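Local coordinates for Alpha/beta hydrolase fold protein (Sphaerobacter thermophilus, PDB 3R0V) that probably acts as a hydrolase of the alpha/beta hydrolase family and holds a molecule of D-malate in its pocket, at residues Pro24-Val29 against Ala88-Gly93; Asp77-Ile82 against Ser107-Thr112; Arg113-Glu118 against Pro254-Phe259; Ile207-Met212 against Asp230-Ala235. All coordinates share one frame; numbering follows the deposited sequence.

Contact 1. Residues Pro24-Val29 against Ala88-Gly93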
loop_
_atom_site.group_PDB
_atom_site.type_symbol
_atom_site.label_atom_id
_atom_site.label_comp_id
_atom_site.label_asym_id
_atom_site.label_seq_id
_atom_site.Cartn_x
_atom_site.Cartn_y
_atom_site.Cartn_z
ATOM N N PRO A 24 3.570 -15.847 -14.622
ATOM C CA PRO A 24 2.270 -15.606 -13.992
ATOM C C PRO A 24 2.155 -14.148 -13.544
ATOM O O PRO A 24 3.167 -13.517 -13.246
ATOM C CB PRO A 24 2.281 -16.531 -12.770
ATOM C CG PRO A 24 3.392 -17.480 -12.976
ATOM C CD PRO A 24 4.370 -16.862 -13.917
ATOM N N PRO A 25 0.931 -13.618 -13.499
ATOM C CA PRO A 25 0.756 -12.202 -13.188
ATOM C C PRO A 25 0.873 -11.841 -11.712
ATOM O O PRO A 25 0.403 -12.568 -10.828
ATOM C CB PRO A 25 -0.659 -11.908 -13.697
ATOM C CG PRO A 25 -1.364 -13.228 -13.645
ATOM C CD PRO A 25 -0.317 -14.235 -13.998
ATOM N N VAL A 26 1.519 -10.700 -11.485
ATOM C CA VAL A 26 1.633 -10.068 -10.174
ATOM C C VAL A 26 1.189 -8.610 -10.299
ATOM O O VAL A 26 1.666 -7.909 -11.190
ATOM C CB VAL A 26 3.110 -10.069 -9.706
ATOM C CG1 VAL A 26 3.290 -9.218 -8.457
ATOM C CG2 VAL A 26 3.618 -11.496 -9.492
ATOM N N VAL A 27 0.313 -8.155 -9.410
ATOM C CA VAL A 27 -0.100 -6.760 -9.356
ATOM C C VAL A 27 0.516 -6.125 -8.119
ATOM O O VAL A 27 0.429 -6.668 -7.013
ATOM C CB VAL A 27 -1.624 -6.629 -9.279
ATOM C CG1 VAL A 27 -2.026 -5.154 -9.090
ATOM C CG2 VAL A 27 -2.264 -7.190 -10.538
ATOM N N LEU A 28 1.171 -4.986 -8.319
ATOM C CA LEU A 28 1.768 -4.243 -7.208
ATOM C C LEU A 28 0.805 -3.134 -6.809
ATOM O O LEU A 28 0.340 -2.369 -7.673
ATOM C CB LEU A 28 3.113 -3.639 -7.617
ATOM C CG LEU A 28 4.146 -4.600 -8.217
ATOM C CD1 LEU A 28 5.492 -3.911 -8.442
ATOM C CD2 LEU A 28 4.343 -5.812 -7.355
ATOM N N VAL A 29 0.481 -3.055 -5.520
ATOM C CA VAL A 29 -0.441 -2.040 -5.022
ATOM C C VAL A 29 0.313 -1.086 -4.101
ATOM O O VAL A 29 0.821 -1.490 -3.052
ATOM C CB VAL A 29 -1.612 -2.670 -4.225
ATOM C CG1 VAL A 29 -2.581 -1.581 -3.773
ATOM C CG2 VAL A 29 -2.344 -3.728 -5.056
ATOM N N ALA A 88 -6.998 -13.022 -12.797
ATOM C CA ALA A 88 -6.579 -13.400 -11.455
ATOM C C ALA A 88 -5.098 -13.068 -11.345
ATOM O O ALA A 88 -4.388 -13.052 -12.356
ATOM C CB ALA A 88 -6.794 -14.888 -11.224
ATOM N N ALA A 89 -4.612 -12.823 -10.139
ATOM C CA ALA A 89 -3.203 -12.513 -9.997
ATOM C C ALA A 89 -2.724 -12.716 -8.588
ATOM O O ALA A 89 -3.517 -12.723 -7.645
ATOM C CB ALA A 89 -2.941 -11.073 -10.411
ATOM N N PHE A 90 -1.409 -12.844 -8.459
ATOM C CA PHE A 90 -0.728 -12.660 -7.183
ATOM C C PHE A 90 -0.725 -11.154 -6.907
ATOM O O PHE A 90 -0.664 -10.354 -7.846
ATOM C CB PHE A 90 0.721 -13.129 -7.285
ATOM C CG PHE A 90 0.894 -14.567 -7.697
ATOM C CD1 PHE A 90 -0.048 -15.531 -7.377
ATOM C CD2 PHE A 90 2.019 -14.950 -8.411
ATOM C CE1 PHE A 90 0.142 -16.864 -7.751
ATOM C CE2 PHE A 90 2.205 -16.267 -8.796
ATOM C CZ PHE A 90 1.256 -17.226 -8.471
ATOM N N VAL A 91 -0.775 -10.755 -5.638
ATOM C CA VAL A 91 -0.764 -9.331 -5.312
ATOM C C VAL A 91 0.288 -9.058 -4.259
ATOM O O VAL A 91 0.402 -9.812 -3.296
ATOM C CB VAL A 91 -2.143 -8.846 -4.807
ATOM C CG1 VAL A 91 -2.050 -7.447 -4.198
ATOM C CG2 VAL A 91 -3.150 -8.870 -5.936
ATOM N N PHE A 92 1.077 -8.001 -4.467
ATOM C CA PHE A 92 1.970 -7.482 -3.434
ATOM C C PHE A 92 1.523 -6.072 -3.080
ATOM O O PHE A 92 1.527 -5.188 -3.934
ATOM C CB PHE A 92 3.428 -7.449 -3.915
ATOM C CG PHE A 92 4.370 -6.726 -2.966
ATOM C CD1 PHE A 92 4.481 -7.119 -1.642
ATOM C CD2 PHE A 92 5.128 -5.646 -3.401
ATOM C CE1 PHE A 92 5.336 -6.454 -0.765
ATOM C CE2 PHE A 92 5.993 -4.991 -2.533
ATOM C CZ PHE A 92 6.095 -5.400 -1.223
ATOM N N GLY A 93 1.141 -5.863 -1.821
ATOM C CA GLY A 93 0.678 -4.558 -1.373
ATOM C C GLY A 93 1.649 -3.934 -0.388
ATOM O O GLY A 93 2.147 -4.591 0.530
#
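P25 O takes the N-H of F90 at 3.0 Å, and F90 O receives the N-H of V27 at 2.9 Å. One step on, V27 O accepts from F92 N and F92 O from V29 N. This is the ladder of two parallel strands, 25-29 and 89-93, with local axes 27° apart. G93 opens the GxSxG sequence of a probable nucleophile elbow. Between the bonds lie CA-H...O contacts, L28 CA being 3.4 Å from F92 O.

One face of the pair carries V26, L28, F90 and F92. V26 CG2, anti to its carbonyl carbon, lies at the edge of the F90 ring, 4.0 Å from F90 CD2. L28 CD2 is at the edge of the F92 ring, 3.9 Å from F92 CB, and P24 CB reaches F90 CE2 at 4.0 Å. F90 also stacks on F260 of helix 249-260. On the other face V27 CG2 packs on A89 CB at 3.9 Å, and V29 CG2 meets V91 CG1 at 3.8 Å, with L78 of helix 71-84 lying against both V27 and V29.

Hydrogen bonding across the pair belongs wholly to the backbone and the side chains add apolar packing, as suits central strands covered on both faces.

Contact 2. Residues Asp77-Ile82 against Ser107-Thr112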
loop_
_atom_site.group_PDB
_atom_site.type_symbol
_atom_site.label_atom_id
_atom_site.label_comp_id
_atom_site.label_asym_id
_atom_site.label_seq_id
_atom_site.Cartn_x
_atom_site.Cartn_y
_atom_site.Cartn_z
ATOM N N ASP A 77 -11.150 -0.538 -8.510
ATOM C CA ASP A 77 -9.990 -0.209 -9.341
ATOM C C ASP A 77 -9.041 -1.408 -9.411
ATOM O O ASP A 77 -8.569 -1.786 -10.486
ATOM C CB ASP A 77 -9.220 1.013 -8.812
ATOM C CG ASP A 77 -10.038 2.301 -8.826
ATOM O OD1 ASP A 77 -11.000 2.420 -9.608
ATOM O OD2 ASP A 77 -9.691 3.215 -8.049
ATOM N N LEU A 78 -8.740 -1.982 -8.254
ATOM C CA LEU A 78 -7.857 -3.137 -8.204
ATOM C C LEU A 78 -8.475 -4.306 -8.976
ATOM O O LEU A 78 -7.773 -5.018 -9.702
ATOM C CB LEU A 78 -7.557 -3.502 -6.753
ATOM C CG LEU A 78 -6.682 -4.741 -6.541
ATOM C CD1 LEU A 78 -5.380 -4.642 -7.339
ATOM C CD2 LEU A 78 -6.393 -4.925 -5.044
ATOM N N ALA A 79 -9.787 -4.495 -8.868
ATOM C CA ALA A 79 -10.451 -5.540 -9.657
ATOM C C ALA A 79 -10.243 -5.342 -11.166
ATOM O O ALA A 79 -9.986 -6.304 -11.901
ATOM C CB ALA A 79 -11.932 -5.593 -9.318
ATOM N N ALA A 80 -10.324 -4.096 -11.628
ATOM C CA ALA A 80 -10.110 -3.799 -13.041
ATOM C C ALA A 80 -8.681 -4.098 -13.457
ATOM O O ALA A 80 -8.433 -4.586 -14.560
ATOM C CB ALA A 80 -10.464 -2.335 -13.335
ATOM N N ILE A 81 -7.733 -3.805 -12.580
ATOM C CA ILE A 81 -6.328 -4.074 -12.866
ATOM C C ILE A 81 -6.026 -5.584 -12.868
ATOM O O ILE A 81 -5.252 -6.068 -13.699
ATOM C CB ILE A 81 -5.416 -3.307 -11.870
ATOM C CG1 ILE A 81 -5.563 -1.794 -12.119
ATOM C CG2 ILE A 81 -3.967 -3.764 -11.987
ATOM C CD1 ILE A 81 -5.136 -1.347 -13.495
ATOM N N ILE A 82 -6.613 -6.325 -11.929
ATOM C CA ILE A 82 -6.469 -7.777 -11.945
ATOM C C ILE A 82 -7.062 -8.337 -13.251
ATOM O O ILE A 82 -6.514 -9.278 -13.821
ATOM C CB ILE A 82 -7.073 -8.427 -10.684
ATOM C CG1 ILE A 82 -6.251 -8.029 -9.457
ATOM C CG2 ILE A 82 -7.079 -9.972 -10.806
ATOM C CD1 ILE A 82 -6.924 -8.360 -8.160
ATOM N N SER A 107 -12.910 -9.245 0.424
ATOM C CA SER A 107 -14.119 -8.955 -0.339
ATOM C C SER A 107 -14.346 -9.948 -1.463
ATOM O O SER A 107 -15.370 -9.885 -2.139
ATOM C CB SER A 107 -14.061 -7.543 -0.923
ATOM O OG SER A 107 -13.998 -6.569 0.106
ATOM N N GLY A 108 -13.390 -10.843 -1.681
ATOM C CA GLY A 108 -13.559 -11.881 -2.681
ATOM C C GLY A 108 -12.952 -11.643 -4.054
ATOM O O GLY A 108 -13.287 -12.358 -4.997
ATOM N N LEU A 109 -12.073 -10.655 -4.201
ATOM C CA LEU A 109 -11.399 -10.499 -5.493
ATOM C C LEU A 109 -10.532 -11.719 -5.799
ATOM O O LEU A 109 -10.056 -12.394 -4.876
ATOM C CB LEU A 109 -10.535 -9.241 -5.542
ATOM C CG LEU A 109 -11.241 -7.881 -5.557
ATOM C CD1 LEU A 109 -10.287 -6.805 -6.046
ATOM C CD2 LEU A 109 -12.488 -7.896 -6.410
ATOM N N PRO A 110 -10.306 -11.992 -7.097
ATOM C CA PRO A 110 -9.519 -13.168 -7.494
ATOM C C PRO A 110 -8.018 -12.963 -7.326
ATOM O O PRO A 110 -7.246 -12.885 -8.290
ATOM C CB PRO A 110 -9.914 -13.372 -8.962
ATOM C CG PRO A 110 -10.311 -12.019 -9.439
ATOM C CD PRO A 110 -10.950 -11.335 -8.249
ATOM N N ILE A 111 -7.622 -12.851 -6.062
ATOM C CA ILE A 111 -6.226 -12.782 -5.649
ATOM C C ILE A 111 -5.816 -14.191 -5.225
ATOM O O ILE A 111 -6.411 -14.769 -4.302
ATOM C CB ILE A 111 -6.065 -11.791 -4.469
ATOM C CG1 ILE A 111 -6.516 -10.390 -4.908
ATOM C CG2 ILE A 111 -4.626 -11.749 -3.985
ATOM C CD1 ILE A 111 -6.552 -9.346 -3.799
ATOM N N THR A 112 -4.816 -14.753 -5.902
ATOM C CA THR A 112 -4.491 -16.156 -5.680
ATOM C C THR A 112 -3.427 -16.372 -4.600
ATOM O O THR A 112 -3.454 -17.384 -3.906
ATOM C CB THR A 112 -4.088 -16.842 -6.981
ATOM O OG1 THR A 112 -3.036 -16.096 -7.600
ATOM C CG2 THR A 112 -5.277 -16.903 -7.936
#
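L109 lies against A79 and its helical neighbours, and its side chain can be followed outward atom by atom. The bond to CB sets out toward helix 77-82. CG stands beside the backbone N (chi1 -70°), and chi2 of -162° carries CD1 on in an extended line to the helix backbone. There CD1 rests 3.7 Å from A79 N and nearly as close to A79 CA, with L78 CG 4.2 Å away on the preceding residue and I82 CD1 at 4.3 Å on the next turn. The other methyl, CD2, packs on A79 CB at 3.8 Å. The short side chain of alanine lets the leucine tip come right down onto the helix.

I82 supplies the second half of the contact with its two branches. Its CG2 lies 3.9 Å from P110 O and about as near to P110 CG, while I82 CD1 meets I111 CG1 at 3.9 Å, the two isoleucine side chains crossing at about a right angle. P110 is the centre of an inverse gamma turn, closed by I111 N bonding to L109 O at 2.7 Å, and this tight bend presents L109, P110 and I111 in succession to one helix. No hydrogen bond passes between the segments.

Just upstream, G108 ends helix 96-106 in a Schellman motif, so the segment is the link from that helix into strand 111-117. A104 of helix 96-106 touches L78, L109 and I111, and L78 continues onto V27 and V29 of strand 25-29, which places helices 71-84 and 96-106 side by side on one face of the sheet.

Contact 3. Residues Arg113-Glu118 against Pro254-Phe259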
loop_
_atom_site.group_PDB
_atom_site.type_symbol
_atom_site.label_atom_id
_atom_site.label_comp_id
_atom_site.label_asym_id
_atom_site.label_seq_id
_atom_site.Cartn_x
_atom_site.Cartn_y
_atom_site.Cartn_z
ATOM N N ARG A 113 -2.503 -15.417 -4.460
ATOM C CA ARG A 113 -1.509 -15.392 -3.384
ATOM C C ARG A 113 -1.328 -13.930 -3.004
ATOM O O ARG A 113 -1.354 -13.072 -3.873
ATOM C CB ARG A 113 -0.168 -15.962 -3.850
ATOM C CG ARG A 113 -0.226 -17.420 -4.300
ATOM C CD ARG A 113 1.157 -17.951 -4.655
ATOM N NE ARG A 113 1.121 -19.384 -4.938
ATOM C CZ ARG A 113 1.522 -20.320 -4.084
ATOM N NH1 ARG A 113 2.009 -19.973 -2.899
ATOM N NH2 ARG A 113 1.445 -21.602 -4.419
ATOM N N LEU A 114 -1.131 -13.652 -1.718
ATOM C CA LEU A 114 -1.049 -12.262 -1.267
ATOM C C LEU A 114 0.179 -12.028 -0.409
ATOM O O LEU A 114 0.381 -12.748 0.563
ATOM C CB LEU A 114 -2.297 -11.915 -0.456
ATOM C CG LEU A 114 -2.329 -10.526 0.195
ATOM C CD1 LEU A 114 -2.254 -9.410 -0.848
ATOM C CD2 LEU A 114 -3.577 -10.374 1.059
ATOM N N ALA A 115 0.983 -11.015 -0.757
ATOM C CA ALA A 115 2.104 -10.597 0.068
ATOM C C ALA A 115 1.881 -9.144 0.442
ATOM O O ALA A 115 1.467 -8.328 -0.389
ATOM C CB ALA A 115 3.410 -10.759 -0.689
ATOM N N VAL A 116 2.139 -8.827 1.707
ATOM C CA VAL A 116 1.969 -7.460 2.196
ATOM C C VAL A 116 3.185 -7.015 3.000
ATOM O O VAL A 116 3.745 -7.786 3.782
ATOM C CB VAL A 116 0.686 -7.324 3.048
ATOM C CG1 VAL A 116 -0.563 -7.511 2.190
ATOM C CG2 VAL A 116 0.697 -8.311 4.230
ATOM N N PHE A 117 3.597 -5.770 2.787
ATOM C CA PHE A 117 4.733 -5.209 3.503
ATOM C C PHE A 117 4.274 -4.079 4.422
ATOM O O PHE A 117 3.676 -3.089 3.974
ATOM C CB PHE A 117 5.767 -4.678 2.509
ATOM C CG PHE A 117 6.949 -3.999 3.148
ATOM C CD1 PHE A 117 7.988 -4.743 3.680
ATOM C CD2 PHE A 117 7.023 -2.613 3.191
ATOM C CE1 PHE A 117 9.087 -4.117 4.262
ATOM C CE2 PHE A 117 8.128 -1.978 3.767
ATOM C CZ PHE A 117 9.154 -2.733 4.299
ATOM N N GLU A 118 4.566 -4.239 5.710
ATOM C CA GLU A 118 4.305 -3.203 6.721
ATOM C C GLU A 118 2.906 -2.581 6.642
ATOM O O GLU A 118 2.760 -1.363 6.608
ATOM C CB GLU A 118 5.383 -2.104 6.681
ATOM C CG GLU A 118 6.792 -2.644 6.931
ATOM C CD GLU A 118 7.844 -1.562 7.083
ATOM O OE1 GLU A 118 7.595 -0.396 6.705
ATOM O OE2 GLU A 118 8.937 -1.885 7.591
ATOM N N PRO A 254 13.688 -11.484 -3.880
ATOM C CA PRO A 254 13.944 -12.920 -3.708
ATOM C C PRO A 254 12.900 -13.587 -2.817
ATOM O O PRO A 254 12.523 -14.737 -3.060
ATOM C CB PRO A 254 15.326 -12.957 -3.048
ATOM C CG PRO A 254 15.957 -11.647 -3.423
ATOM C CD PRO A 254 14.829 -10.661 -3.444
ATOM N N VAL A 255 12.439 -12.866 -1.799
ATOM C CA VAL A 255 11.408 -13.379 -0.898
ATOM C C VAL A 255 10.072 -13.548 -1.632
ATOM O O VAL A 255 9.372 -14.554 -1.467
ATOM C CB VAL A 255 11.230 -12.463 0.325
ATOM C CG1 VAL A 255 10.116 -12.958 1.219
ATOM C CG2 VAL A 255 12.541 -12.364 1.116
ATOM N N LEU A 256 9.721 -12.560 -2.446
ATOM C CA LEU A 256 8.517 -12.655 -3.261
ATOM C C LEU A 256 8.606 -13.769 -4.286
ATOM O O LEU A 256 7.633 -14.484 -4.505
ATOM C CB LEU A 256 8.235 -11.338 -3.977
ATOM C CG LEU A 256 7.793 -10.176 -3.102
ATOM C CD1 LEU A 256 7.501 -8.984 -3.994
ATOM C CD2 LEU A 256 6.554 -10.532 -2.282
ATOM N N VAL A 257 9.760 -13.910 -4.930
ATOM C CA VAL A 257 9.910 -14.966 -5.924
ATOM C C VAL A 257 9.694 -16.326 -5.280
ATOM O O VAL A 257 8.973 -17.155 -5.818
ATOM C CB VAL A 257 11.285 -14.923 -6.608
ATOM C CG1 VAL A 257 11.516 -16.192 -7.426
ATOM C CG2 VAL A 257 11.405 -13.684 -7.484
ATOM N N GLU A 258 10.306 -16.541 -4.116
ATOM C CA GLU A 258 10.160 -17.809 -3.404
ATOM C C GLU A 258 8.708 -18.057 -3.009
ATOM O O GLU A 258 8.178 -19.156 -3.191
ATOM C CB GLU A 258 11.048 -17.813 -2.158
ATOM C CG GLU A 258 11.258 -19.187 -1.526
ATOM C CD GLU A 258 10.065 -19.680 -0.724
ATOM O OE1 GLU A 258 9.361 -18.848 -0.110
ATOM O OE2 GLU A 258 9.836 -20.909 -0.701
ATOM N N PHE A 259 8.054 -17.034 -2.465
ATOM C CA PHE A 259 6.690 -17.196 -1.968
ATOM C C PHE A 259 5.677 -17.408 -3.094
ATOM O O PHE A 259 4.749 -18.210 -2.967
ATOM C CB PHE A 259 6.305 -15.975 -1.121
ATOM C CG PHE A 259 4.845 -15.904 -0.793
ATOM C CD1 PHE A 259 4.269 -16.797 0.097
ATOM C CD2 PHE A 259 4.054 -14.916 -1.362
ATOM C CE1 PHE A 259 2.909 -16.711 0.393
ATOM C CE2 PHE A 259 2.709 -14.827 -1.069
ATOM C CZ PHE A 259 2.138 -15.733 -0.198
#
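F259 sets CG anti to its backbone N (chi1 168°), and chi2 of 71° turns the ring so that its CE2 and CZ meet the backbone of L114, each of these two F259 atoms lying 3.5 Å from L114 O. The same CE2 also has A115 CB at 4.1 Å and R113 CB at 4.2 Å, and the ring touches L210 of strand 209-213. One turn back, L256 sets CG beside its backbone N, and its CD2 comes down on A115 CB at 3.5 Å.

A115 is thus the small residue over which helix 254-259 can settle, its axis 10.0 Å from that of strand 114-117 and running nearly antiparallel to it (158°). An alanine in place of F259 would probably open a gap beside A115 and L114 O, and leave L210 without the ring that touches it.

L114 O has its polar needs met within the sheet by a backbone bond with L210, so the ring C-H groups add a mainly nonpolar cover. The chemistry is that of helix-on-sheet packing: methyls and an aromatic ring hold the C-terminal helix to the strand, with R113 NH1 lying 3.3 Å from F259 O at the helix end.

Contact 4. Residues Ile207-Met212 against Asp230-Ala235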
loop_
_atom_site.group_PDB
_atom_site.type_symbol
_atom_site.label_atom_id
_atom_site.label_comp_id
_atom_site.label_asym_id
_atom_site.label_seq_id
_atom_site.Cartn_x
_atom_site.Cartn_y
_atom_site.Cartn_z
ATOM N N ILE A 207 -6.365 -17.704 1.289
ATOM C CA ILE A 207 -5.263 -17.909 0.355
ATOM C C ILE A 207 -3.895 -17.804 1.033
ATOM O O ILE A 207 -3.769 -17.200 2.105
ATOM C CB ILE A 207 -5.303 -16.913 -0.807
ATOM C CG1 ILE A 207 -5.381 -15.490 -0.272
ATOM C CG2 ILE A 207 -6.492 -17.207 -1.723
ATOM C CD1 ILE A 207 -4.979 -14.424 -1.286
ATOM N N PRO A 208 -2.865 -18.394 0.402
ATOM C CA PRO A 208 -1.503 -18.271 0.932
ATOM C C PRO A 208 -1.138 -16.795 1.070
ATOM O O PRO A 208 -1.296 -16.023 0.125
ATOM C CB PRO A 208 -0.638 -18.935 -0.147
ATOM C CG PRO A 208 -1.584 -19.871 -0.894
ATOM C CD PRO A 208 -2.916 -19.157 -0.862
ATOM N N THR A 209 -0.638 -16.425 2.243
ATOM C CA THR A 209 -0.340 -15.031 2.539
ATOM C C THR A 209 1.036 -14.899 3.177
ATOM O O THR A 209 1.476 -15.757 3.946
ATOM C CB THR A 209 -1.422 -14.416 3.459
ATOM O OG1 THR A 209 -2.680 -14.448 2.781
ATOM C CG2 THR A 209 -1.110 -12.960 3.799
ATOM N N LEU A 210 1.715 -13.813 2.830
ATOM C CA LEU A 210 3.032 -13.491 3.369
ATOM C C LEU A 210 2.997 -12.080 3.936
ATOM O O LEU A 210 2.613 -11.148 3.241
ATOM C CB LEU A 210 4.064 -13.583 2.254
ATOM C CG LEU A 210 5.442 -13.005 2.537
ATOM C CD1 LEU A 210 6.059 -13.770 3.673
ATOM C CD2 LEU A 210 6.314 -13.087 1.302
ATOM N N VAL A 211 3.366 -11.938 5.206
ATOM C CA VAL A 211 3.378 -10.640 5.860
ATOM C C VAL A 211 4.825 -10.296 6.158
ATOM O O VAL A 211 5.527 -11.079 6.800
ATOM C CB VAL A 211 2.604 -10.680 7.181
ATOM C CG1 VAL A 211 2.574 -9.279 7.794
ATOM C CG2 VAL A 211 1.190 -11.193 6.971
HETATM N N MSE A 212 5.285 -9.152 5.675
HETATM C CA MSE A 212 6.691 -8.781 5.813
HETATM C C MSE A 212 6.849 -7.487 6.565
HETATM O O MSE A 212 6.031 -6.581 6.441
HETATM C CB MSE A 212 7.345 -8.596 4.446
HETATM C CG MSE A 212 7.739 -9.883 3.737
HETATM SE SE MSE A 212 8.092 -9.544 1.848
HETATM C CE MSE A 212 6.301 -9.185 1.452
ATOM N N ASP A 230 -0.844 -14.252 12.397
ATOM C CA ASP A 230 -1.526 -15.215 13.256
ATOM C C ASP A 230 -3.022 -15.273 12.910
ATOM O O ASP A 230 -3.630 -16.350 12.877
ATOM C CB ASP A 230 -1.313 -14.845 14.730
ATOM C CG ASP A 230 -1.858 -15.892 15.687
ATOM O OD1 ASP A 230 -1.233 -16.966 15.818
ATOM O OD2 ASP A 230 -2.902 -15.637 16.321
ATOM N N THR A 231 -3.610 -14.110 12.648
ATOM C CA THR A 231 -5.037 -14.016 12.357
ATOM C C THR A 231 -5.404 -14.657 11.024
ATOM O O THR A 231 -6.428 -15.339 10.898
ATOM C CB THR A 231 -5.475 -12.533 12.380
ATOM O OG1 THR A 231 -5.398 -12.056 13.728
ATOM C CG2 THR A 231 -6.896 -12.364 11.866
ATOM N N ILE A 232 -4.566 -14.450 10.021
ATOM C CA ILE A 232 -4.818 -15.005 8.701
ATOM C C ILE A 232 -4.331 -16.444 8.721
ATOM O O ILE A 232 -3.163 -16.705 9.002
ATOM C CB ILE A 232 -4.107 -14.177 7.621
ATOM C CG1 ILE A 232 -4.647 -12.745 7.641
ATOM C CG2 ILE A 232 -4.295 -14.818 6.257
ATOM C CD1 ILE A 232 -3.868 -11.768 6.791
ATOM N N PRO A 233 -5.236 -17.396 8.450
ATOM C CA PRO A 233 -4.868 -18.780 8.768
ATOM C C PRO A 233 -3.678 -19.336 7.999
ATOM O O PRO A 233 -2.881 -20.084 8.566
ATOM C CB PRO A 233 -6.150 -19.573 8.468
ATOM C CG PRO A 233 -6.985 -18.684 7.631
ATOM C CD PRO A 233 -6.643 -17.274 8.043
ATOM N N ASN A 234 -3.531 -18.981 6.733
ATOM C CA ASN A 234 -2.414 -19.532 5.989
ATOM C C ASN A 234 -1.358 -18.477 5.710
ATOM O O ASN A 234 -1.044 -18.189 4.551
ATOM C CB ASN A 234 -2.914 -20.203 4.711
ATOM C CG ASN A 234 -4.009 -21.231 4.992
ATOM O OD1 ASN A 234 -3.820 -22.149 5.796
ATOM N ND2 ASN A 234 -5.167 -21.058 4.359
ATOM N N ALA A 235 -0.808 -17.911 6.784
ATOM C CA ALA A 235 0.119 -16.794 6.644
ATOM C C ALA A 235 1.447 -17.031 7.325
ATOM O O ALA A 235 1.516 -17.617 8.405
ATOM C CB ALA A 235 -0.498 -15.525 7.186
HETATM O O HOH W 1 -4.994 -17.812 4.619
#
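T209 and I232 meet with their side chains at about a right angle, I232 CG2 coming within 3.9 Å of T209 OG1 and lying about as near to T209 CB. The threonine hydroxyl stands beside its own backbone N (chi1 -62°), and from there it turns back along the chain and donates to I207 O at 3.0 Å. It reaches that oxygen from above the carbonyl plane, 46° out of it. I207 O has a second donor, a water 2.9 Å away, and the same water accepts the N-H of N234, bridging the two segments. A valine in place of T209 removes the hydroxyl, and I207 O would probably then depend on the bridging water, the turn being less firmly tied.

A235 carries its CB on the same face of the sheet as T209, the two CB atoms being 4.0 Å apart. Here strand 235-239 joins strand 209-213 in parallel, closing a beta-alpha-beta crossover that runs through helix 219-231; I232 is the first residue to leave that helix. The bridge opens with T209 N donating to N234 O at 2.9 Å, and A235 CA answers with a CA-H...O contact of 3.2 Å to T209 O.

N234 lies beside the bridge. Its amide ND2 turns to S206 O, just ahead of I207, so side chain and backbone of this one asparagine both tie the turn to the start of the neighbouring strand. The side chains of I207 and P208 leave the backbone away from the turn; I207 packs on I111 and L114 of strand 111-117, and P208 touches R113.

Overall arrangement
The four contacts trace the parallel strands of the alpha/beta hydrolase sheet in order: 25-29, 89-94, 111-117, 209-213 and 235-239. Contact 1 joins the first two, contact 4 the last two, and strand 111-117, used by contacts 2 and 3, lies between. Centres of contacts 1 and 2 are about 9 Å apart, with their segments alternating along the chain; those of contacts 3 and 4 are about 11 Å apart, contact 4 falling within the long excursion between the segments of contact 3. Helix 71-84 packs on one face and helix 249-260 on the other. Residues far apart in sequence thus meet in one sheet, whose strand 89-94 leads into the malate-binding pocket.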